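PDB 3QP9: type I polyketide synthase PikAII from Streptomyces venezuelae, which contributes to modular polyketide assembly through a C2-type ketoreductase region, a class that probably epimerises alpha-substituents of ketide intermediates without reducing the beta-keto group. Local coordinates for residues A65-A70 / D206-V211; G305-L310 / A317-C322; H379-L384 / D423-Q428. All coordinates share one frame; numbering follows the deposited sequence.

Interaction 1. Residues A65-A70 / D206-V211; sequences APVLAA and DRMTTV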
ATOM      1  N   ALA A  65       3.707  -9.099  26.216  1.00 52.68           N
ATOM      2  CA  ALA A  65       3.372  -9.113  27.629  1.00 51.16           C
ATOM      3  C   ALA A  65       2.281  -8.088  27.930  1.00 48.62           C
ATOM      4  O   ALA A  65       1.246  -8.456  28.473  1.00 47.13           O
ATOM      5  CB  ALA A  65       4.623  -8.908  28.545  1.00 51.85           C
ATOM      6  N   PRO A  66       2.505  -6.788  27.558  1.00 46.84           N
ATOM      7  CA  PRO A  66       1.470  -5.831  27.849  1.00 45.11           C
ATOM      8  C   PRO A  66       0.224  -5.941  26.900  1.00 43.60           C
ATOM      9  O   PRO A  66      -0.900  -5.594  27.313  1.00 42.04           O
ATOM     10  CB  PRO A  66       2.213  -4.488  27.752  1.00 45.99           C
ATOM     11  CG  PRO A  66       3.297  -4.733  26.677  1.00 46.24           C
ATOM     12  CD  PRO A  66       3.588  -6.225  26.733  1.00 47.13           C
ATOM     13  N   VAL A  67       0.415  -6.427  25.663  1.00 43.29           N
ATOM     14  CA  VAL A  67      -0.732  -6.919  24.857  1.00 43.17           C
ATOM     15  C   VAL A  67      -1.659  -7.936  25.646  1.00 43.33           C
ATOM     16  O   VAL A  67      -2.861  -7.693  25.786  1.00 42.48           O
ATOM     17  CB  VAL A  67      -0.329  -7.478  23.471  1.00 43.06           C
ATOM     18  CG1 VAL A  67      -1.598  -7.850  22.675  1.00 42.21           C
ATOM     19  CG2 VAL A  67       0.486  -6.451  22.677  1.00 39.72           C
ATOM     20  N   LEU A  68      -1.124  -9.040  26.195  1.00 44.16           N
ATOM     21  CA  LEU A  68      -2.023  -9.916  26.960  1.00 43.76           C
ATOM     22  C   LEU A  68      -2.576  -9.269  28.204  1.00 43.83           C
ATOM     23  O   LEU A  68      -3.749  -9.497  28.551  1.00 42.20           O
ATOM     24  CB  LEU A  68      -1.427 -11.305  27.287  1.00 46.33           C
ATOM     25  CG  LEU A  68      -0.394 -12.008  26.424  1.00 45.20           C
ATOM     26  CD1 LEU A  68      -0.196 -13.392  27.032  1.00 51.64           C
ATOM     27  CD2 LEU A  68      -0.841 -12.133  24.999  1.00 46.49           C
ATOM     28  N   ALA A  69      -1.790  -8.411  28.872  1.00 43.06           N
ATOM     29  CA  ALA A  69      -2.368  -7.750  30.036  1.00 43.90           C
ATOM     30  C   ALA A  69      -3.591  -6.929  29.619  1.00 42.84           C
ATOM     31  O   ALA A  69      -4.641  -7.022  30.252  1.00 43.64           O
ATOM     32  CB  ALA A  69      -1.319  -6.881  30.797  1.00 44.82           C
ATOM     33  N   ALA A  70      -3.486  -6.160  28.520  1.00 41.22           N
ATOM     34  CA  ALA A  70      -4.656  -5.370  28.077  1.00 38.60           C
ATOM     35  C   ALA A  70      -5.863  -6.205  27.720  1.00 36.21           C
ATOM     36  O   ALA A  70      -6.997  -5.861  28.089  1.00 34.27           O
ATOM     37  CB  ALA A  70      -4.293  -4.444  26.919  1.00 39.18           C
ATOM     38  N   ASP A 206      -5.450  -0.441  25.518  1.00 38.19           N
ATOM     39  CA  ASP A 206      -6.812  -0.375  25.996  1.00 38.65           C
ATOM     40  C   ASP A 206      -7.812   0.031  24.905  1.00 37.36           C
ATOM     41  O   ASP A 206      -8.870  -0.585  24.798  1.00 36.35           O
ATOM     42  CB  ASP A 206      -6.905   0.556  27.216  1.00 40.55           C
ATOM     43  CG  ASP A 206      -6.268  -0.093  28.519  1.00 46.89           C
ATOM     44  OD1 ASP A 206      -6.061  -1.351  28.527  1.00 43.31           O
ATOM     45  OD2 ASP A 206      -5.979   0.653  29.521  1.00 45.35           O
ATOM     46  N   ARG A 207      -7.505   1.066  24.109  1.00 35.28           N
ATOM     47  CA  ARG A 207      -8.390   1.375  23.002  1.00 34.06           C
ATOM     48  C   ARG A 207      -8.400   0.296  21.954  1.00 32.83           C
ATOM     49  O   ARG A 207      -9.452   0.054  21.343  1.00 32.66           O
ATOM     50  CB  ARG A 207      -8.057   2.705  22.358  1.00 32.14           C
ATOM     51  CG  ARG A 207      -8.405   3.930  23.341  1.00 36.21           C
ATOM     52  CD  ARG A 207      -7.959   5.263  22.667  1.00 40.02           C
ATOM     53  NE  ARG A 207      -8.402   6.377  23.504  1.00 45.85           N
ATOM     54  CZ  ARG A 207      -7.596   7.212  24.145  1.00 47.68           C
ATOM     55  NH1 ARG A 207      -6.263   7.112  24.029  1.00 48.61           N
ATOM     56  NH2 ARG A 207      -8.134   8.155  24.890  1.00 47.01           N
ATOM     57  N   MET A 208      -7.237  -0.283  21.657  1.00 32.12           N
ATOM     58  CA  MET A 208      -7.231  -1.519  20.813  1.00 33.72           C
ATOM     59  C   MET A 208      -8.309  -2.529  21.187  1.00 35.20           C
ATOM     60  O   MET A 208      -9.114  -2.988  20.309  1.00 35.29           O
ATOM     61  CB  MET A 208      -5.855  -2.128  20.707  1.00 33.31           C
ATOM     62  CG  MET A 208      -5.786  -3.405  19.827  1.00 36.29           C
ATOM     63  SD  MET A 208      -4.219  -4.243  20.153  1.00 38.55           S
ATOM     64  CE  MET A 208      -4.511  -4.747  21.856  1.00 30.91           C
ATOM     65  N   THR A 209      -8.399  -2.849  22.486  1.00 35.49           N
ATOM     66  CA  THR A 209      -9.415  -3.818  22.952  1.00 35.36           C
ATOM     67  C   THR A 209     -10.859  -3.361  22.728  1.00 35.01           C
ATOM     68  O   THR A 209     -11.669  -4.177  22.419  1.00 33.96           O
ATOM     69  CB  THR A 209      -9.191  -4.314  24.420  1.00 36.63           C
ATOM     70  OG1 THR A 209      -9.343  -3.219  25.311  1.00 35.54           O
ATOM     71  CG2 THR A 209      -7.809  -4.805  24.588  1.00 35.64           C
ATOM     72  N   THR A 210     -11.165  -2.040  22.763  1.00 34.93           N
ATOM     73  CA  THR A 210     -12.511  -1.590  22.384  1.00 34.07           C
ATOM     74  C   THR A 210     -12.793  -1.917  20.921  1.00 31.80           C
ATOM     75  O   THR A 210     -13.954  -2.265  20.556  1.00 31.51           O
ATOM     76  CB  THR A 210     -12.660  -0.101  22.591  1.00 34.72           C
ATOM     77  OG1 THR A 210     -12.487   0.163  23.996  1.00 41.21           O
ATOM     78  CG2 THR A 210     -14.059   0.368  22.080  1.00 36.16           C
ATOM     79  N   VAL A 211     -11.760  -1.839  20.080  1.00 28.92           N
ATOM     80  CA  VAL A 211     -11.955  -2.223  18.644  1.00 29.39           C
ATOM     81  C   VAL A 211     -12.185  -3.739  18.484  1.00 28.53           C
ATOM     82  O   VAL A 211     -13.133  -4.179  17.782  1.00 29.45           O
ATOM     83  CB  VAL A 211     -10.766  -1.784  17.758  1.00 29.57           C
ATOM     84  CG1 VAL A 211     -10.987  -2.300  16.269  1.00 30.84           C
ATOM     85  CG2 VAL A 211     -10.523  -0.256  17.885  1.00 30.35           C
TER
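The D206 carboxylate and the A70 peptide carbonyl are the flat groups where helices 65-73 and 202-212 meet. At the carboxylate the neighbour is the methyl of A70, which lies beyond the end of OD1 and somewhat out of the plane, with A70 CB 3.9 Å from D206 OD1. The same oxygen is held by a salt bridge to R202, one turn earlier on the helix, which also packs on A70. T209 takes a face of the other flat group: its CG2 stands almost directly above the A70 carbonyl, 3.7 Å from A70 O, and makes an apolar lid on that side. With chi1 at 65°, T209 OG1 turns back along its own helix and bonds to D206 O at 2.7 Å. The hydroxyl approaches at a C=O...O angle of 128°, a little out of the carbonyl plane, so it is satisfied locally while the methyl faces across. Deeper in, M208 CE reaches toward V67 CG1 at a loose 4.3 Å, and M208 continues onto I194, L196 and V154 of the strands beneath. The two segment axes approach to 9.9 Å and cross at -55°. No hydrogen bond joins the segments; methyl groups of A70, T209, V67 and M208 make most of the contact. Such packing of neighbouring helices over a parallel sheet belongs to the Rossmann-like structural subdomain found beside the catalytic half of modular ketoreductases.

Interaction 2. Residues G305-L310 / A317-C322; sequences GLVAEL and ATVVTC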
ATOM      1  N   GLY A 305      13.858   5.338 -31.694  1.00 43.41           N
ATOM      2  CA  GLY A 305      12.650   6.052 -32.176  1.00 41.49           C
ATOM      3  C   GLY A 305      12.209   7.157 -31.205  1.00 37.82           C
ATOM      4  O   GLY A 305      12.062   8.307 -31.570  1.00 37.89           O
ATOM      5  N   LEU A 306      12.067   6.786 -29.947  1.00 37.49           N
ATOM      6  CA  LEU A 306      11.515   7.647 -28.922  1.00 34.70           C
ATOM      7  C   LEU A 306      12.447   8.837 -28.661  1.00 32.71           C
ATOM      8  O   LEU A 306      11.990   9.980 -28.577  1.00 30.43           O
ATOM      9  CB  LEU A 306      11.382   6.835 -27.621  1.00 35.56           C
ATOM     10  CG  LEU A 306      10.286   7.244 -26.621  1.00 37.98           C
ATOM     11  CD1 LEU A 306      10.767   7.085 -25.205  1.00 37.65           C
ATOM     12  CD2 LEU A 306       9.411   8.534 -26.913  1.00 30.12           C
ATOM     13  N   VAL A 307      13.732   8.569 -28.558  1.00 31.74           N
ATOM     14  CA  VAL A 307      14.755   9.635 -28.402  1.00 32.32           C
ATOM     15  C   VAL A 307      14.761  10.673 -29.539  1.00 32.81           C
ATOM     16  O   VAL A 307      14.874  11.942 -29.287  1.00 34.26           O
ATOM     17  CB  VAL A 307      16.199   9.061 -28.324  1.00 32.07           C
ATOM     18  CG1 VAL A 307      17.233  10.234 -28.324  1.00 32.90           C
ATOM     19  CG2 VAL A 307      16.375   8.168 -27.049  1.00 33.83           C
ATOM     20  N   ALA A 308      14.636  10.170 -30.757  1.00 31.42           N
ATOM     21  CA  ALA A 308      14.593  11.067 -31.922  1.00 32.68           C
ATOM     22  C   ALA A 308      13.305  11.928 -31.840  1.00 32.01           C
ATOM     23  O   ALA A 308      13.377  13.153 -32.009  1.00 33.13           O
ATOM     24  CB  ALA A 308      14.709  10.334 -33.189  1.00 32.65           C
ATOM     25  N   GLU A 309      12.214  11.302 -31.450  1.00 31.91           N
ATOM     26  CA  GLU A 309      10.880  11.938 -31.268  1.00 31.15           C
ATOM     27  C   GLU A 309      10.927  13.037 -30.178  1.00 30.43           C
ATOM     28  O   GLU A 309      10.499  14.189 -30.402  1.00 27.07           O
ATOM     29  CB  GLU A 309       9.773  10.900 -31.014  1.00 31.65           C
ATOM     30  CG  GLU A 309       8.336  11.554 -30.987  1.00 33.29           C
ATOM     31  CD  GLU A 309       7.275  10.643 -30.363  1.00 38.10           C
ATOM     32  OE1 GLU A 309       6.146  11.129 -30.116  1.00 39.92           O
ATOM     33  OE2 GLU A 309       7.552   9.441 -30.133  1.00 34.20           O
ATOM     34  N   LEU A 310      11.528  12.717 -29.034  1.00 30.13           N
ATOM     35  CA  LEU A 310      11.567  13.662 -27.958  1.00 29.54           C
ATOM     36  C   LEU A 310      12.447  14.878 -28.301  1.00 30.88           C
ATOM     37  O   LEU A 310      12.191  15.978 -27.812  1.00 31.28           O
ATOM     38  CB  LEU A 310      12.077  13.010 -26.697  1.00 30.90           C
ATOM     39  CG  LEU A 310      11.144  11.884 -26.162  1.00 31.60           C
ATOM     40  CD1 LEU A 310      12.016  11.068 -25.123  1.00 27.46           C
ATOM     41  CD2 LEU A 310       9.860  12.597 -25.513  1.00 28.16           C
ATOM     42  N   ALA A 317      17.100  13.568 -24.663  1.00 28.76           N
ATOM     43  CA  ALA A 317      16.853  12.387 -23.849  1.00 31.20           C
ATOM     44  C   ALA A 317      17.991  11.385 -24.122  1.00 32.47           C
ATOM     45  O   ALA A 317      18.487  11.237 -25.241  1.00 33.04           O
ATOM     46  CB  ALA A 317      15.545  11.743 -24.155  1.00 28.17           C
ATOM     47  N   THR A 318      18.368  10.712 -23.067  1.00 32.62           N
ATOM     48  CA  THR A 318      19.293   9.634 -23.162  1.00 35.59           C
ATOM     49  C   THR A 318      18.652   8.405 -22.511  1.00 35.61           C
ATOM     50  O   THR A 318      17.722   8.534 -21.712  1.00 33.09           O
ATOM     51  CB  THR A 318      20.532  10.163 -22.528  1.00 37.15           C
ATOM     52  OG1 THR A 318      21.616  10.124 -23.461  1.00 43.62           O
ATOM     53  CG2 THR A 318      20.853   9.668 -21.161  1.00 36.77           C
ATOM     54  N   VAL A 319      19.101   7.210 -22.896  1.00 36.95           N
ATOM     55  CA  VAL A 319      18.430   5.984 -22.442  1.00 38.33           C
ATOM     56  C   VAL A 319      19.451   5.146 -21.704  1.00 38.64           C
ATOM     57  O   VAL A 319      20.537   4.967 -22.232  1.00 37.35           O
ATOM     58  CB  VAL A 319      17.887   5.143 -23.599  1.00 39.64           C
ATOM     59  CG1 VAL A 319      17.331   3.822 -23.079  1.00 38.24           C
ATOM     60  CG2 VAL A 319      16.840   5.901 -24.384  1.00 41.34           C
ATOM     61  N   VAL A 320      19.105   4.662 -20.494  1.00 37.91           N
ATOM     62  CA  VAL A 320      19.990   3.807 -19.706  1.00 38.68           C
ATOM     63  C   VAL A 320      19.238   2.507 -19.278  1.00 39.91           C
ATOM     64  O   VAL A 320      18.013   2.495 -19.122  1.00 37.77           O
ATOM     65  CB  VAL A 320      20.568   4.537 -18.454  1.00 39.56           C
ATOM     66  CG1 VAL A 320      21.330   3.534 -17.599  1.00 43.94           C
ATOM     67  CG2 VAL A 320      21.536   5.637 -18.846  1.00 36.26           C
ATOM     68  N   THR A 321      19.967   1.412 -19.118  1.00 40.70           N
ATOM     69  CA  THR A 321      19.339   0.149 -18.783  1.00 41.41           C
ATOM     70  C   THR A 321      20.049  -0.520 -17.627  1.00 41.87           C
ATOM     71  O   THR A 321      21.233  -0.794 -17.698  1.00 41.95           O
ATOM     72  CB  THR A 321      19.340  -0.796 -20.014  1.00 43.96           C
ATOM     73  OG1 THR A 321      18.790  -0.084 -21.129  1.00 45.22           O
ATOM     74  CG2 THR A 321      18.502  -2.049 -19.743  1.00 42.92           C
ATOM     75  N   CYS A 322      19.306  -0.826 -16.571  1.00 42.08           N
ATOM     76  CA  CYS A 322      19.846  -1.543 -15.392  1.00 41.85           C
ATOM     77  C   CYS A 322      18.714  -1.882 -14.426  1.00 41.35           C
ATOM     78  O   CYS A 322      17.579  -1.389 -14.584  1.00 39.19           O
ATOM     79  CB  CYS A 322      20.901  -0.746 -14.667  1.00 42.71           C
ATOM     80  SG  CYS A 322      20.169   0.751 -13.985  1.00 45.38           S
TER
HETATM   81  O   HOH W   1      16.184  13.540 -27.408  1.00 33.75           O
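V307 lays its CG2 methyl against CG2 of V319, and the two branches cross obliquely at 3.5 Å, a tight fit for methyl groups. They join the helix and second strand of a Rossmann beta-alpha-beta unit, in which strand 278-283 leads through helix 304-313 to the parallel neighbouring strand 316-321. The helix returns nearly antiparallel to that last strand: the segment axes make 159° and come within 8.3 Å. On V307, CG1 is anti to the backbone N (chi1 174°), which places this second methyl 3.5 Å from A317 O while CG2 is left for V319. Both prongs of the valine thus rest on the strand, one on main chain and one on side chain. One turn further on, L310 sends CD1 to the methyl of A317 at 3.7 Å, and L310 also packs on L281 of the adjoining strand and A272 of helix 262-274. Alternate residues A317 and V319 face the helix, whereas T318 between them points away. Polar contact between the segments runs through a single bridging water, which donates to V307 O at 2.8 Å and accepts from A317 N at 2.9 Å.

Interaction 3. Residues H379-L384 / D423-Q428; sequences HLDRLL and DALAGQ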
ATOM      1  N   HIS A 379      15.204   2.119  -2.762  1.00 30.09           N
ATOM      2  CA  HIS A 379      16.544   2.600  -3.009  1.00 29.90           C
ATOM      3  C   HIS A 379      16.575   4.019  -3.496  1.00 31.32           C
ATOM      4  O   HIS A 379      17.433   4.795  -3.073  1.00 28.59           O
ATOM      5  CB  HIS A 379      17.261   1.723  -4.050  1.00 30.73           C
ATOM      6  CG  HIS A 379      17.419   0.314  -3.622  1.00 30.58           C
ATOM      7  ND1 HIS A 379      17.346  -0.752  -4.503  1.00 34.44           N
ATOM      8  CD2 HIS A 379      17.618  -0.209  -2.392  1.00 28.68           C
ATOM      9  CE1 HIS A 379      17.547  -1.869  -3.824  1.00 33.32           C
ATOM     10  NE2 HIS A 379      17.673  -1.566  -2.537  1.00 34.14           N
ATOM     11  N   LEU A 380      15.636   4.370  -4.389  1.00 30.90           N
ATOM     12  CA  LEU A 380      15.635   5.737  -4.885  1.00 32.36           C
ATOM     13  C   LEU A 380      15.428   6.762  -3.725  1.00 32.31           C
ATOM     14  O   LEU A 380      16.038   7.854  -3.675  1.00 32.32           O
ATOM     15  CB  LEU A 380      14.582   5.913  -5.942  1.00 30.98           C
ATOM     16  CG  LEU A 380      14.889   5.236  -7.272  1.00 33.60           C
ATOM     17  CD1 LEU A 380      13.554   5.130  -8.028  1.00 30.46           C
ATOM     18  CD2 LEU A 380      15.934   6.042  -8.118  1.00 29.78           C
ATOM     19  N   ASP A 381      14.488   6.430  -2.860  1.00 32.00           N
ATOM     20  CA  ASP A 381      14.176   7.277  -1.706  1.00 33.14           C
ATOM     21  C   ASP A 381      15.418   7.372  -0.807  1.00 33.07           C
ATOM     22  O   ASP A 381      15.859   8.504  -0.419  1.00 31.52           O
ATOM     23  CB  ASP A 381      12.917   6.730  -0.948  1.00 33.23           C
ATOM     24  CG  ASP A 381      12.654   7.507   0.336  1.00 38.15           C
ATOM     25  OD1 ASP A 381      12.946   6.997   1.441  1.00 41.57           O
ATOM     26  OD2 ASP A 381      12.301   8.689   0.221  1.00 40.04           O
ATOM     27  N   ARG A 382      16.020   6.229  -0.475  1.00 33.90           N
ATOM     28  CA  ARG A 382      17.284   6.271   0.309  1.00 36.01           C
ATOM     29  C   ARG A 382      18.459   7.041  -0.336  1.00 37.78           C
ATOM     30  O   ARG A 382      19.005   7.981   0.280  1.00 37.13           O
ATOM     31  CB  ARG A 382      17.757   4.888   0.762  1.00 36.05           C
ATOM     32  CG  ARG A 382      19.024   5.000   1.617  1.00 40.52           C
ATOM     33  CD  ARG A 382      19.313   3.671   2.314  1.00 44.34           C
ATOM     34  NE  ARG A 382      19.702   2.571   1.406  1.00 45.21           N
ATOM     35  CZ  ARG A 382      20.920   2.421   0.867  1.00 46.87           C
ATOM     36  NH1 ARG A 382      21.195   1.371   0.092  1.00 46.68           N
ATOM     37  NH2 ARG A 382      21.877   3.310   1.105  1.00 45.90           N
ATOM     38  N   LEU A 383      18.851   6.687  -1.553  1.00 38.20           N
ATOM     39  CA  LEU A 383      19.987   7.417  -2.198  1.00 39.40           C
ATOM     40  C   LEU A 383      19.752   8.909  -2.428  1.00 40.81           C
ATOM     41  O   LEU A 383      20.706   9.725  -2.342  1.00 42.20           O
ATOM     42  CB  LEU A 383      20.380   6.728  -3.516  1.00 38.31           C
ATOM     43  CG  LEU A 383      20.623   5.226  -3.321  1.00 41.37           C
ATOM     44  CD1 LEU A 383      20.529   4.520  -4.677  1.00 40.29           C
ATOM     45  CD2 LEU A 383      21.987   4.987  -2.622  1.00 41.91           C
ATOM     46  N   LEU A 384      18.503   9.280  -2.735  1.00 39.63           N
ATOM     47  CA  LEU A 384      18.131  10.695  -2.898  1.00 40.33           C
ATOM     48  C   LEU A 384      18.120  11.432  -1.574  1.00 41.59           C
ATOM     49  O   LEU A 384      18.385  12.642  -1.532  1.00 42.14           O
ATOM     50  CB  LEU A 384      16.768  10.872  -3.561  1.00 37.37           C
ATOM     51  CG  LEU A 384      16.615  10.448  -5.039  1.00 42.17           C
ATOM     52  CD1 LEU A 384      15.253  10.779  -5.618  1.00 37.16           C
ATOM     53  CD2 LEU A 384      17.749  11.013  -5.935  1.00 40.67           C
ATOM     54  N   ASP A 423       2.662   4.081  -1.119  1.00 26.58           N
ATOM     55  CA  ASP A 423       1.772   5.054  -0.493  1.00 26.36           C
ATOM     56  C   ASP A 423       2.297   5.366   0.914  1.00 27.44           C
ATOM     57  O   ASP A 423       2.323   6.512   1.346  1.00 28.19           O
ATOM     58  CB  ASP A 423       0.330   4.557  -0.402  1.00 27.84           C
ATOM     59  CG  ASP A 423      -0.291   4.302  -1.713  1.00 29.53           C
ATOM     60  OD1 ASP A 423      -1.126   3.378  -1.761  1.00 38.44           O
ATOM     61  OD2 ASP A 423      -0.149   5.126  -2.690  1.00 38.34           O
ATOM     62  N   ALA A 424       2.840   4.384   1.604  1.00 27.12           N
ATOM     63  CA  ALA A 424       3.441   4.697   2.917  1.00 28.02           C
ATOM     64  C   ALA A 424       4.700   5.509   2.916  1.00 28.17           C
ATOM     65  O   ALA A 424       4.942   6.225   3.882  1.00 28.53           O
ATOM     66  CB  ALA A 424       3.751   3.396   3.705  1.00 26.00           C
ATOM     67  N   LEU A 425       5.602   5.266   1.954  1.00 28.24           N
ATOM     68  CA  LEU A 425       6.797   6.139   1.759  1.00 29.50           C
ATOM     69  C   LEU A 425       6.338   7.564   1.694  1.00 29.95           C
ATOM     70  O   LEU A 425       6.963   8.439   2.279  1.00 31.49           O
ATOM     71  CB  LEU A 425       7.561   5.741   0.496  1.00 31.20           C
ATOM     72  CG  LEU A 425       8.449   4.490   0.488  1.00 33.09           C
ATOM     73  CD1 LEU A 425       9.083   4.347  -0.886  1.00 35.82           C
ATOM     74  CD2 LEU A 425       9.590   4.536   1.526  1.00 35.65           C
ATOM     75  N   ALA A 426       5.225   7.841   0.995  1.00 29.31           N
ATOM     76  CA  ALA A 426       4.748   9.210   0.895  1.00 28.30           C
ATOM     77  C   ALA A 426       4.305   9.846   2.225  1.00 29.17           C
ATOM     78  O   ALA A 426       4.263  11.084   2.369  1.00 30.97           O
ATOM     79  CB  ALA A 426       3.681   9.322  -0.174  1.00 29.41           C
ATOM     80  N   GLY A 427       3.961   9.027   3.196  1.00 27.87           N
ATOM     81  CA  GLY A 427       3.539   9.517   4.474  1.00 29.66           C
ATOM     82  C   GLY A 427       4.625   9.650   5.559  1.00 29.32           C
ATOM     83  O   GLY A 427       4.279   9.981   6.690  1.00 29.97           O
ATOM     84  N   GLN A 428       5.883   9.347   5.232  1.00 30.99           N
ATOM     85  CA  GLN A 428       7.066   9.403   6.112  1.00 34.74           C
ATOM     86  C   GLN A 428       7.585  10.845   6.158  1.00 37.07           C
ATOM     87  O   GLN A 428       7.455  11.556   5.158  1.00 38.70           O
ATOM     88  CB  GLN A 428       8.188   8.559   5.530  1.00 34.70           C
ATOM     89  CG  GLN A 428       7.998   7.089   5.660  1.00 35.14           C
ATOM     90  CD  GLN A 428       9.298   6.324   5.622  1.00 40.01           C
ATOM     91  OE1 GLN A 428       9.887   5.946   6.672  1.00 43.74           O
ATOM     92  NE2 GLN A 428       9.748   6.057   4.424  1.00 33.66           N
TER
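Van der Waals contact between helices 363-386 and 413-426 is slight and rests on L425, whose CD2 methyl lies over one face of the D381 carboxylate, toward the OD1 side and 4.2 Å from D381 OD1. The two side chains run alongside one another with opposite headings, and the backbones remain well apart, with 8.2 Å between D381 CA and L425 CA. D381 has its CG anti to the backbone N, chi1 174°, which carries the carboxylate toward helix 413-426. Among polar neighbours inside the contact, Q428 NE2 is on the same side of the carboxylate plane as L425 but beyond the OD1 end, and at 4.5 Å from D381 OD1 it is too far for a hydrogen bond. The ionic bonds come from outside the two segments. D381 OD1 pairs with R385 one turn on, and D381 OD2 pairs with R430, which also donates to L425 O near the end of helix 413-426. That arginine therefore ties the two helices together where their own side chains barely meet, while P434 and V436 add apolar cover to D381. Both helices pack against the parallel sheet of the Rossmann-type ketoreductase domain, where A426 also touches V436. With R385 and R430 each at one oxygen, the buried D381 is probably kept ionised, its charge balanced by these arginines whereas the face toward L425 meets hydrocarbon.

Overall arrangement
All three contacts pack helices in Rossmann-type architecture, yet they share no helix or strand. Interaction 1 lies in the N-terminal part of the chain and interaction 2 at the far end of the catalytic domain, on opposite sides of the chain's centre with their own centres about 56 Å apart. Interaction 3 is more central, its centre about 13 Å from that of the chain, and belongs to the same domain as interaction 2, the nearest atoms of the two contacts being about 9 Å apart. Interactions 1 and 3 are buried helix pairs that each include an arginine-paired aspartate. Interaction 2, at an outermost strand, is partly buried, its methyl packing supplemented by water.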